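Tryptophane-5-halogenase (Microbispora sp. ATCC PTA-5024, PDB 5UAO) probably catalyses the FAD-dependent chlorination of a tryptophan at C5 in the lanthipeptide NAI-107 during its biosynthesis. Local coordinates at residues P99-F107 and Q145-V156; R398-N408 and A419-I428. All coordinates share one frame; numbering follows the deposited sequence.

Contact 1 of 2, residues P99-F107 and Q145-V156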
loop_
_atom_site.group_PDB
_atom_site.type_symbol
_atom_site.label_atom_id
_atom_site.label_comp_id
_atom_site.label_asym_id
_atom_site.label_seq_id
_atom_site.Cartn_x
_atom_site.Cartn_y
_atom_site.Cartn_z
ATOM N N PRO A 99 28.690 16.633 8.708
ATOM C CA PRO A 99 27.959 16.249 7.515
ATOM C C PRO A 99 27.907 17.384 6.528
ATOM O O PRO A 99 28.073 18.568 6.913
ATOM C CB PRO A 99 26.549 16.026 8.033
ATOM C CG PRO A 99 26.456 17.056 9.182
ATOM C CD PRO A 99 27.785 16.884 9.830
ATOM N N THR A 100 27.714 17.024 5.258
ATOM C CA THR A 100 27.216 17.917 4.240
ATOM C C THR A 100 25.794 17.560 3.810
ATOM O O THR A 100 25.191 16.562 4.283
ATOM C CB THR A 100 28.104 17.917 3.003
ATOM O OG1 THR A 100 28.176 16.601 2.545
ATOM C CG2 THR A 100 29.475 18.379 3.359
ATOM N N TRP A 101 25.246 18.385 2.934
ATOM C CA TRP A 101 23.870 18.339 2.633
ATOM C C TRP A 101 23.652 17.817 1.236
ATOM O O TRP A 101 24.373 18.185 0.291
ATOM C CB TRP A 101 23.168 19.699 2.775
ATOM C CG TRP A 101 23.089 20.213 4.174
ATOM C CD1 TRP A 101 23.200 19.524 5.349
ATOM C CD2 TRP A 101 22.953 21.586 4.521
ATOM N NE1 TRP A 101 23.113 20.430 6.446
ATOM C CE2 TRP A 101 22.974 21.687 5.941
ATOM C CE3 TRP A 101 22.817 22.745 3.763
ATOM C CZ2 TRP A 101 22.807 22.918 6.611
ATOM C CZ3 TRP A 101 22.646 23.950 4.428
ATOM C CH2 TRP A 101 22.651 24.019 5.842
ATOM N N LYS A 102 22.604 17.022 1.132
ATOM C CA LYS A 102 22.190 16.399 -0.168
ATOM C C LYS A 102 20.734 16.798 -0.472
ATOM O O LYS A 102 19.820 16.434 0.253
ATOM C CB LYS A 102 22.359 14.916 -0.065
ATOM C CG LYS A 102 21.965 14.170 -1.321
ATOM C CD LYS A 102 21.771 12.686 -1.038
ATOM C CE LYS A 102 21.326 11.954 -2.276
ATOM N NZ LYS A 102 20.974 10.559 -1.916
ATOM N N LEU A 103 20.554 17.656 -1.464
ATOM C CA LEU A 103 19.280 18.169 -1.904
ATOM C C LEU A 103 18.691 17.222 -2.948
ATOM O O LEU A 103 17.476 17.279 -3.297
ATOM C CB LEU A 103 19.460 19.555 -2.562
ATOM C CG LEU A 103 19.957 20.681 -1.655
ATOM C CD1 LEU A 103 19.947 22.011 -2.347
ATOM C CD2 LEU A 103 19.079 20.732 -0.442
ATOM N N GLY A 104 19.554 16.353 -3.428
ATOM C CA GLY A 104 19.177 15.348 -4.414
ATOM C C GLY A 104 20.385 14.727 -5.089
ATOM O O GLY A 104 21.498 14.735 -4.555
ATOM N N ILE A 105 20.116 14.101 -6.243
ATOM C CA ILE A 105 21.138 13.509 -7.059
ATOM C C ILE A 105 21.173 14.235 -8.422
ATOM O O ILE A 105 20.130 14.443 -9.081
ATOM C CB ILE A 105 20.875 12.016 -7.319
ATOM C CG1 ILE A 105 20.839 11.226 -6.018
ATOM C CG2 ILE A 105 21.890 11.493 -8.301
ATOM C CD1 ILE A 105 20.389 9.785 -6.098
ATOM N N ARG A 106 22.378 14.644 -8.794
ATOM C CA ARG A 106 22.652 15.064 -10.141
ATOM C C ARG A 106 23.080 13.921 -11.026
ATOM O O ARG A 106 24.216 13.392 -10.908
ATOM C CB ARG A 106 23.752 16.100 -10.136
ATOM C CG ARG A 106 23.992 16.744 -11.475
ATOM C CD ARG A 106 25.071 17.837 -11.485
ATOM N NE ARG A 106 25.168 18.169 -12.900
ATOM C CZ ARG A 106 26.027 17.622 -13.764
ATOM N NH1 ARG A 106 27.018 16.818 -13.379
ATOM N NH2 ARG A 106 25.912 17.937 -15.037
ATOM N N PHE A 107 22.296 13.709 -12.061
ATOM C CA PHE A 107 22.485 12.582 -12.963
ATOM C C PHE A 107 23.136 13.011 -14.293
ATOM O O PHE A 107 22.467 13.643 -15.131
ATOM C CB PHE A 107 21.120 11.947 -13.247
ATOM C CG PHE A 107 20.645 10.972 -12.219
ATOM C CD1 PHE A 107 21.195 9.705 -12.163
ATOM C CD2 PHE A 107 19.630 11.305 -11.310
ATOM C CE1 PHE A 107 20.802 8.787 -11.213
ATOM C CE2 PHE A 107 19.214 10.384 -10.379
ATOM C CZ PHE A 107 19.813 9.129 -10.306
ATOM N N GLN A 145 14.134 22.759 -5.255
ATOM C CA GLN A 145 15.399 22.121 -4.997
ATOM C C GLN A 145 16.111 21.793 -6.295
ATOM O O GLN A 145 17.359 21.804 -6.367
ATOM C CB GLN A 145 15.239 20.855 -4.170
ATOM C CG GLN A 145 15.281 21.036 -2.684
ATOM C CD GLN A 145 15.237 19.699 -1.945
ATOM O OE1 GLN A 145 14.806 18.661 -2.495
ATOM N NE2 GLN A 145 15.632 19.731 -0.673
ATOM N N ALA A 146 15.341 21.514 -7.342
ATOM C CA ALA A 146 15.985 21.268 -8.652
ATOM C C ALA A 146 16.717 22.495 -9.104
ATOM O O ALA A 146 17.819 22.377 -9.651
ATOM C CB ALA A 146 15.006 20.821 -9.706
ATOM N N MET A 147 16.120 23.671 -8.885
ATOM C CA MET A 147 16.805 24.967 -9.196
ATOM C C MET A 147 17.981 25.291 -8.236
ATOM O O MET A 147 19.014 25.781 -8.641
ATOM C CB MET A 147 15.810 26.119 -9.219
ATOM C CG MET A 147 14.743 26.022 -10.292
ATOM S SD MET A 147 13.463 27.263 -10.057
ATOM C CE MET A 147 12.373 26.893 -11.415
ATOM N N LEU A 148 17.840 24.988 -6.956
ATOM C CA LEU A 148 18.985 25.121 -6.043
ATOM C C LEU A 148 20.166 24.248 -6.479
ATOM O O LEU A 148 21.321 24.704 -6.602
ATOM C CB LEU A 148 18.518 24.817 -4.624
ATOM C CG LEU A 148 17.629 25.917 -4.016
ATOM C CD1 LEU A 148 16.677 25.357 -2.980
ATOM C CD2 LEU A 148 18.583 26.928 -3.357
ATOM N N MET A 149 19.857 23.016 -6.881
ATOM C CA MET A 149 20.934 22.146 -7.381
ATOM C C MET A 149 21.668 22.678 -8.629
ATOM O O MET A 149 22.911 22.664 -8.680
ATOM C CB MET A 149 20.414 20.732 -7.593
ATOM C CG MET A 149 20.012 20.000 -6.319
ATOM S SD MET A 149 19.603 18.243 -6.707
ATOM C CE MET A 149 18.029 18.455 -7.036
ATOM N N THR A 150 20.924 23.113 -9.628
ATOM C CA THR A 150 21.582 23.707 -10.805
ATOM C C THR A 150 22.312 25.047 -10.518
ATOM O O THR A 150 23.252 25.397 -11.219
ATOM C CB THR A 150 20.666 23.856 -12.033
ATOM O OG1 THR A 150 19.533 24.675 -11.709
ATOM C CG2 THR A 150 20.191 22.470 -12.498
ATOM N N GLU A 151 21.911 25.759 -9.489
ATOM C CA GLU A 151 22.663 26.936 -9.032
ATOM C C GLU A 151 23.822 26.590 -8.108
ATOM O O GLU A 151 24.604 27.479 -7.795
ATOM C CB GLU A 151 21.756 27.891 -8.275
ATOM C CG GLU A 151 20.551 28.361 -9.047
ATOM C CD GLU A 151 20.809 29.597 -9.895
ATOM O OE1 GLU A 151 21.871 30.251 -9.753
ATOM O OE2 GLU A 151 19.898 29.911 -10.689
ATOM N N ASP A 152 23.963 25.330 -7.666
ATOM C CA ASP A 152 24.885 24.963 -6.595
ATOM C C ASP A 152 24.710 25.882 -5.362
ATOM O O ASP A 152 25.685 26.365 -4.783
ATOM C CB ASP A 152 26.370 24.947 -7.057
ATOM C CG ASP A 152 26.693 23.757 -7.986
ATOM O OD1 ASP A 152 26.267 22.667 -7.711
ATOM O OD2 ASP A 152 27.336 23.916 -9.042
ATOM N N ARG A 153 23.465 26.083 -4.932
ATOM C CA ARG A 153 23.196 26.909 -3.760
ATOM C C ARG A 153 22.255 26.134 -2.859
ATOM O O ARG A 153 21.723 25.074 -3.265
ATOM C CB ARG A 153 22.586 28.260 -4.228
ATOM C CG ARG A 153 23.634 29.240 -4.734
ATOM C CD ARG A 153 22.968 30.433 -5.380
ATOM N NE ARG A 153 23.937 31.260 -6.082
ATOM C CZ ARG A 153 24.828 32.039 -5.493
ATOM N NH1 ARG A 153 24.884 32.123 -4.178
ATOM N NH2 ARG A 153 25.696 32.729 -6.235
ATOM N N VAL A 154 22.032 26.634 -1.651
ATOM C CA VAL A 154 21.195 25.966 -0.665
ATOM C C VAL A 154 20.181 26.981 -0.109
ATOM O O VAL A 154 20.457 28.168 -0.126
ATOM C CB VAL A 154 22.013 25.328 0.479
ATOM C CG1 VAL A 154 22.975 24.258 -0.012
ATOM C CG2 VAL A 154 22.822 26.371 1.272
ATOM N N PRO A 155 19.017 26.518 0.370
ATOM C CA PRO A 155 17.919 27.453 0.678
ATOM C C PRO A 155 18.064 28.072 2.119
ATOM O O PRO A 155 17.255 27.842 3.037
ATOM C CB PRO A 155 16.688 26.576 0.464
ATOM C CG PRO A 155 17.137 25.180 0.901
ATOM C CD PRO A 155 18.561 25.103 0.452
ATOM N N VAL A 156 19.176 28.770 2.288
ATOM C CA VAL A 156 19.538 29.424 3.541
ATOM C C VAL A 156 19.947 30.826 3.094
ATOM O O VAL A 156 20.547 30.982 2.008
ATOM C CB VAL A 156 20.694 28.735 4.277
ATOM C CG1 VAL A 156 20.985 29.430 5.635
ATOM C CG2 VAL A 156 20.392 27.263 4.520
#

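Contact 2 of 2, residues R398-N408 and A419-I428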
loop_
_atom_site.group_PDB
_atom_site.type_symbol
_atom_site.label_atom_id
_atom_site.label_comp_id
_atom_site.label_asym_id
_atom_site.label_seq_id
_atom_site.Cartn_x
_atom_site.Cartn_y
_atom_site.Cartn_z
ATOM N N ARG A 398 14.678 -2.721 -6.361
ATOM C CA ARG A 398 15.375 -3.385 -7.443
ATOM C C ARG A 398 14.836 -2.935 -8.808
ATOM O O ARG A 398 15.596 -2.578 -9.705
ATOM C CB ARG A 398 15.320 -4.920 -7.259
ATOM C CG ARG A 398 15.860 -5.706 -8.431
ATOM C CD ARG A 398 14.766 -6.316 -9.232
ATOM N NE ARG A 398 15.266 -7.193 -10.291
ATOM C CZ ARG A 398 15.330 -8.525 -10.250
ATOM N NH1 ARG A 398 14.851 -9.219 -9.243
ATOM N NH2 ARG A 398 15.822 -9.182 -11.307
ATOM N N TRP A 399 13.538 -3.027 -8.977
ATOM C CA TRP A 399 12.902 -2.637 -10.225
ATOM C C TRP A 399 13.058 -1.165 -10.520
ATOM O O TRP A 399 13.274 -0.806 -11.642
ATOM C CB TRP A 399 11.427 -3.020 -10.276
ATOM C CG TRP A 399 11.229 -4.473 -10.142
ATOM C CD1 TRP A 399 10.594 -5.097 -9.126
ATOM C CD2 TRP A 399 11.743 -5.505 -10.992
ATOM N NE1 TRP A 399 10.618 -6.449 -9.315
ATOM C CE2 TRP A 399 11.383 -6.739 -10.404
ATOM C CE3 TRP A 399 12.523 -5.506 -12.157
ATOM C CZ2 TRP A 399 11.695 -7.975 -10.976
ATOM C CZ3 TRP A 399 12.861 -6.720 -12.711
ATOM C CH2 TRP A 399 12.426 -7.956 -12.118
ATOM N N PHE A 400 13.065 -0.307 -9.509
ATOM C CA PHE A 400 13.377 1.107 -9.768
ATOM C C PHE A 400 14.811 1.307 -10.269
ATOM O O PHE A 400 15.040 2.074 -11.190
ATOM C CB PHE A 400 13.153 1.888 -8.439
ATOM C CG PHE A 400 13.486 3.365 -8.501
ATOM C CD1 PHE A 400 13.086 4.149 -9.569
ATOM C CD2 PHE A 400 14.132 3.980 -7.443
ATOM C CE1 PHE A 400 13.334 5.517 -9.591
ATOM C CE2 PHE A 400 14.392 5.345 -7.448
ATOM C CZ PHE A 400 13.983 6.108 -8.516
ATOM N N LEU A 401 15.790 0.657 -9.652
ATOM C CA LEU A 401 17.133 0.739 -10.150
ATOM C C LEU A 401 17.231 0.178 -11.566
ATOM O O LEU A 401 18.053 0.673 -12.361
ATOM C CB LEU A 401 18.151 0.013 -9.274
ATOM C CG LEU A 401 18.323 0.644 -7.873
ATOM C CD1 LEU A 401 19.337 -0.152 -7.056
ATOM C CD2 LEU A 401 18.855 2.033 -8.038
ATOM N N SER A 402 16.468 -0.882 -11.851
ATOM C CA SER A 402 16.534 -1.514 -13.195
ATOM C C SER A 402 16.290 -0.476 -14.332
ATOM O O SER A 402 16.915 -0.540 -15.377
ATOM C CB SER A 402 15.526 -2.695 -13.298
ATOM O OG SER A 402 14.149 -2.365 -13.613
ATOM N N ILE A 403 15.385 0.471 -14.120
ATOM C CA ILE A 403 15.088 1.458 -15.159
ATOM C C ILE A 403 16.159 2.527 -15.265
ATOM O O ILE A 403 16.124 3.274 -16.235
ATOM C CB ILE A 403 13.665 2.055 -15.042
ATOM C CG1 ILE A 403 13.510 2.898 -13.781
ATOM C CG2 ILE A 403 12.668 0.957 -15.027
ATOM C CD1 ILE A 403 12.852 4.190 -14.012
ATOM N N HIS A 404 17.076 2.653 -14.276
ATOM C CA HIS A 404 18.237 3.560 -14.429
ATOM C C HIS A 404 19.200 2.985 -15.482
ATOM O O HIS A 404 19.943 3.714 -16.150
ATOM C CB HIS A 404 19.034 3.721 -13.156
ATOM C CG HIS A 404 18.296 4.362 -12.014
ATOM N ND1 HIS A 404 17.097 3.906 -11.532
ATOM C CD2 HIS A 404 18.630 5.405 -11.227
ATOM C CE1 HIS A 404 16.718 4.637 -10.490
ATOM N NE2 HIS A 404 17.651 5.532 -10.267
ATOM N N TYR A 405 19.214 1.650 -15.617
ATOM C CA TYR A 405 20.100 0.972 -16.537
ATOM C C TYR A 405 19.547 0.751 -17.921
ATOM O O TYR A 405 20.228 1.046 -18.910
ATOM C CB TYR A 405 20.591 -0.381 -15.963
ATOM C CG TYR A 405 21.788 -0.223 -15.035
ATOM C CD1 TYR A 405 23.069 -0.083 -15.546
ATOM C CD2 TYR A 405 21.609 -0.131 -13.644
ATOM C CE1 TYR A 405 24.129 0.089 -14.719
ATOM C CE2 TYR A 405 22.659 0.021 -12.806
ATOM C CZ TYR A 405 23.911 0.143 -13.363
ATOM O OH TYR A 405 24.941 0.317 -12.579
ATOM N N ARG A 406 18.292 0.299 -18.010
ATOM C CA ARG A 406 17.669 -0.072 -19.281
ATOM C C ARG A 406 17.596 1.113 -20.243
ATOM O O ARG A 406 17.611 0.908 -21.466
ATOM C CB ARG A 406 16.242 -0.538 -18.996
ATOM C CG ARG A 406 15.455 -1.015 -20.202
ATOM C CD ARG A 406 15.937 -2.377 -20.589
ATOM N NE ARG A 406 15.502 -2.748 -21.914
ATOM C CZ ARG A 406 15.175 -3.996 -22.275
ATOM N NH1 ARG A 406 15.189 -5.000 -21.408
ATOM N NH2 ARG A 406 14.799 -4.245 -23.508
ATOM N N PHE A 407 17.453 2.346 -19.721
ATOM C CA PHE A 407 17.111 3.481 -20.583
ATOM C C PHE A 407 18.211 4.569 -20.663
ATOM O O PHE A 407 17.927 5.726 -21.058
ATOM C CB PHE A 407 15.799 4.095 -20.137
ATOM C CG PHE A 407 14.643 3.139 -20.161
ATOM C CD1 PHE A 407 14.187 2.623 -21.367
ATOM C CD2 PHE A 407 14.020 2.747 -18.998
ATOM C CE1 PHE A 407 13.100 1.774 -21.406
ATOM C CE2 PHE A 407 12.983 1.851 -19.005
ATOM C CZ PHE A 407 12.489 1.383 -20.234
ATOM N N ASN A 408 19.446 4.196 -20.275
ATOM C CA ASN A 408 20.522 5.157 -20.277
ATOM C C ASN A 408 21.211 5.208 -21.639
ATOM O O ASN A 408 22.182 4.492 -21.908
ATOM C CB ASN A 408 21.537 4.888 -19.120
ATOM C CG ASN A 408 22.592 6.002 -19.017
ATOM O OD1 ASN A 408 22.569 6.911 -19.831
ATOM N ND2 ASN A 408 23.538 5.869 -18.097
ATOM N N ALA A 419 23.402 -3.308 -21.369
ATOM C CA ALA A 419 22.421 -2.845 -20.477
ATOM C C ALA A 419 21.131 -2.421 -21.140
ATOM O O ALA A 419 20.056 -2.711 -20.639
ATOM C CB ALA A 419 22.960 -1.735 -19.556
ATOM N N ARG A 420 21.188 -1.715 -22.246
ATOM C CA ARG A 420 19.982 -1.212 -22.848
ATOM C C ARG A 420 19.165 -2.327 -23.531
ATOM O O ARG A 420 17.933 -2.220 -23.653
ATOM C CB ARG A 420 20.312 -0.117 -23.879
ATOM C CG ARG A 420 20.772 1.207 -23.269
ATOM C CD ARG A 420 20.714 2.308 -24.363
ATOM N NE ARG A 420 21.816 2.163 -25.290
ATOM C CZ ARG A 420 23.050 2.632 -25.128
ATOM N NH1 ARG A 420 23.391 3.427 -24.097
ATOM N NH2 ARG A 420 23.953 2.343 -26.052
ATOM N N ALA A 421 19.864 -3.376 -23.929
ATOM C CA ALA A 421 19.236 -4.500 -24.615
ATOM C C ALA A 421 18.761 -5.578 -23.664
ATOM O O ALA A 421 17.742 -6.181 -23.921
ATOM C CB ALA A 421 20.214 -5.095 -25.622
ATOM N N GLU A 422 19.463 -5.827 -22.547
ATOM C CA GLU A 422 19.172 -7.024 -21.719
ATOM C C GLU A 422 18.749 -6.833 -20.219
ATOM O O GLU A 422 18.424 -7.809 -19.532
ATOM C CB GLU A 422 20.356 -7.971 -21.803
ATOM C CG GLU A 422 20.897 -8.310 -23.213
ATOM C CD GLU A 422 19.908 -9.059 -24.131
ATOM O OE1 GLU A 422 18.875 -9.539 -23.628
ATOM O OE2 GLU A 422 20.154 -9.166 -25.377
ATOM N N THR A 423 18.790 -5.606 -19.693
ATOM C CA THR A 423 18.371 -5.351 -18.317
ATOM C C THR A 423 16.937 -5.825 -18.117
ATOM O O THR A 423 15.995 -5.352 -18.791
ATOM C CB THR A 423 18.522 -3.846 -17.985
ATOM O OG1 THR A 423 19.899 -3.478 -18.173
ATOM C CG2 THR A 423 18.014 -3.543 -16.521
ATOM N N ASP A 424 16.755 -6.721 -17.143
ATOM C CA ASP A 424 15.436 -7.236 -16.801
ATOM C C ASP A 424 14.677 -6.123 -16.081
ATOM O O ASP A 424 15.116 -5.673 -15.019
ATOM C CB ASP A 424 15.628 -8.449 -15.871
ATOM C CG ASP A 424 14.348 -9.112 -15.434
ATOM O OD1 ASP A 424 13.232 -8.676 -15.754
ATOM O OD2 ASP A 424 14.523 -10.134 -14.702
ATOM N N ILE A 425 13.557 -5.694 -16.677
ATOM C CA ILE A 425 12.662 -4.717 -16.116
ATOM C C ILE A 425 11.255 -5.317 -15.921
ATOM O O ILE A 425 10.322 -4.588 -15.690
ATOM C CB ILE A 425 12.567 -3.453 -17.045
ATOM C CG1 ILE A 425 12.183 -3.849 -18.494
ATOM C CG2 ILE A 425 13.912 -2.735 -17.095
ATOM C CD1 ILE A 425 11.613 -2.688 -19.309
ATOM N N SER A 426 11.152 -6.642 -15.876
ATOM C CA SER A 426 9.871 -7.313 -15.867
ATOM C C SER A 426 8.978 -6.833 -14.801
ATOM O O SER A 426 7.797 -6.657 -15.028
ATOM C CB SER A 426 10.025 -8.856 -15.817
ATOM O OG SER A 426 10.867 -9.343 -14.812
ATOM N N GLY A 427 9.504 -6.571 -13.622
ATOM C CA GLY A 427 8.632 -6.294 -12.485
ATOM C C GLY A 427 8.035 -4.886 -12.492
ATOM O O GLY A 427 7.117 -4.560 -11.683
ATOM N N ILE A 428 8.555 -4.016 -13.356
ATOM C CA ILE A 428 8.022 -2.651 -13.453
ATOM C C ILE A 428 7.488 -2.351 -14.855
ATOM O O ILE A 428 6.956 -1.301 -15.152
ATOM C CB ILE A 428 9.082 -1.642 -12.995
ATOM C CG1 ILE A 428 8.519 -0.284 -12.798
ATOM C CG2 ILE A 428 10.274 -1.580 -13.949
ATOM C CD1 ILE A 428 9.538 0.670 -12.216
HETATM O O HOH W 1 16.777 0.774 -23.820
HETATM O O HOH W 2 15.422 -2.679 -25.769
#

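Contact 1 of 2, residues P99-F107 and Q145-V156
Leu103 pushes its isobutyl group into the angle between the last turns of helix 144-151 and the chain that leaves it. With CG anti to its own carbonyl carbon (chi1 -65°), the branch heads for the helix, and chi2 of -173° parts the two methyls. Leu103 CD1 goes to the CB of Leu148 at 3.9 Å and the backbone O of Arg153 at 3.7 Å, while Leu103 CD2 lies against the amide of Gln145, 3.6 Å from its NE2. The CB of Leu103 meets the CG of Met149. An extended chi2 (-173°) lays the Met149 SD against Gly104, 3.7 Å from its CA, and the bend at chi3 turns CE toward the O of Leu103.

The Gln145 amide touches Leu103 without bonding to it. Gln145 OE1 stands 3.1 Å from Leu103 O, two acceptors side by side, and NE2 donates instead to the carbonyl of Pro171. With an alanine here, the Pro171 carbonyl would probably lose this donor and the CD2 flank of Leu103 its cover.

Farther along, the Trp101 indole meets two valines that cross it at about a right angle. Val154 CG2 comes to Trp101 CZ3 at the ring edge, 4.0 Å away in the ring plane, and the CG2 of Val156 approaches the same carbon obliquely. On the pyrrole side, NE1 is hydrogen-bonded to the hydroxyl of Tyr94. A Schellman motif at Asp152 ends the helix and turns the chain toward these valines.

This buried packing joins strands 100-102 and 104-108 to helix 144-151. Strand 100-102 pairs with 173-175, and 104-108 lies between 116-119 and 274-279 in the seven-stranded sheet; helices 485-501 and 505-514 cover Leu148 and Val154 respectively.

Contact 2 of 2, residues R398-N408 and A419-I428
Trp399 lays its indole over the backbone of Gly427, whose CA sits 3.6 Å from the centroid of the five-membered ring, a CH-pi contact 17° off the normal. The opposite face carries CD of Arg398, so the ring is held between its own helical neighbour and the incoming loop. At the ring edge, Trp399 CZ3 faces the O of Asp424 at 3.4 Å, near the ring plane.

The loop holds its shape through the Asp424 carboxylate: OD1 of Asp424 accepts from Ser426 N, an Asx turn, and takes the Ser426 hydroxyl on its syn lone pair. The other oxygen, Asp424 OD2, is hydrogen-bonded to Ser252 OG and forms a long salt bridge, 3.8 Å, with NH2 of Arg398; it lies well out of the guanidinium plane, so this is attraction of charge alone. Arg398 NE has a hydrogen bond of its own, to Ser253 OG.

At the other end, Arg406 leaves the helix with CG anti to N (chi1 -178°) and bends at chi2, bringing its guanidinium across the end of helix 414-422. There Arg406 NH1 donates to the O of Thr423 at 2.8 Å, in the guanidinium plane, while the O of Ala421 lies over one face. Arg420 returns the favour, its NH1 giving an in-plane bond of 2.7 Å to the O of Asn408. On the way, Ile425 CG2 packs on Arg406 CB at 3.7 Å, while nearer Trp399 the CG2 atoms of Ile403 and Ile428 meet at 3.7 Å.

The end of helix 383-406 thus packs against the last turn of helix 414-422 and the loop that follows. Helix 461-471 packs on Ile403 and Phe407, helix 429-437 on Ile425, and Tyr405 bonds through its hydroxyl to Glu352.

How the contacts relate
The two contacts come in series along the chain, contact 1 closing before contact 2 opens, and their centres lie about 27 Å apart. They still meet: Phe107 CZ, on strand 104-108 of contact 1, packs 4.0 Å from His404 CD2 on helix 383-406 of contact 2. The seven-stranded sheet that holds 104-108 gives a second link: Asn408 ND2 is hydrogen-bonded to Thr278 OG1 of strand 274-279, next to 104-108. Glu355 is a further shared neighbour, touched by Ile105 and hydrogen-bonded to His404. With FAD about 9 Å from the Ile105 side chain and 11 Å from that of Tyr405, both contacts belong to the scaffold near the cofactor.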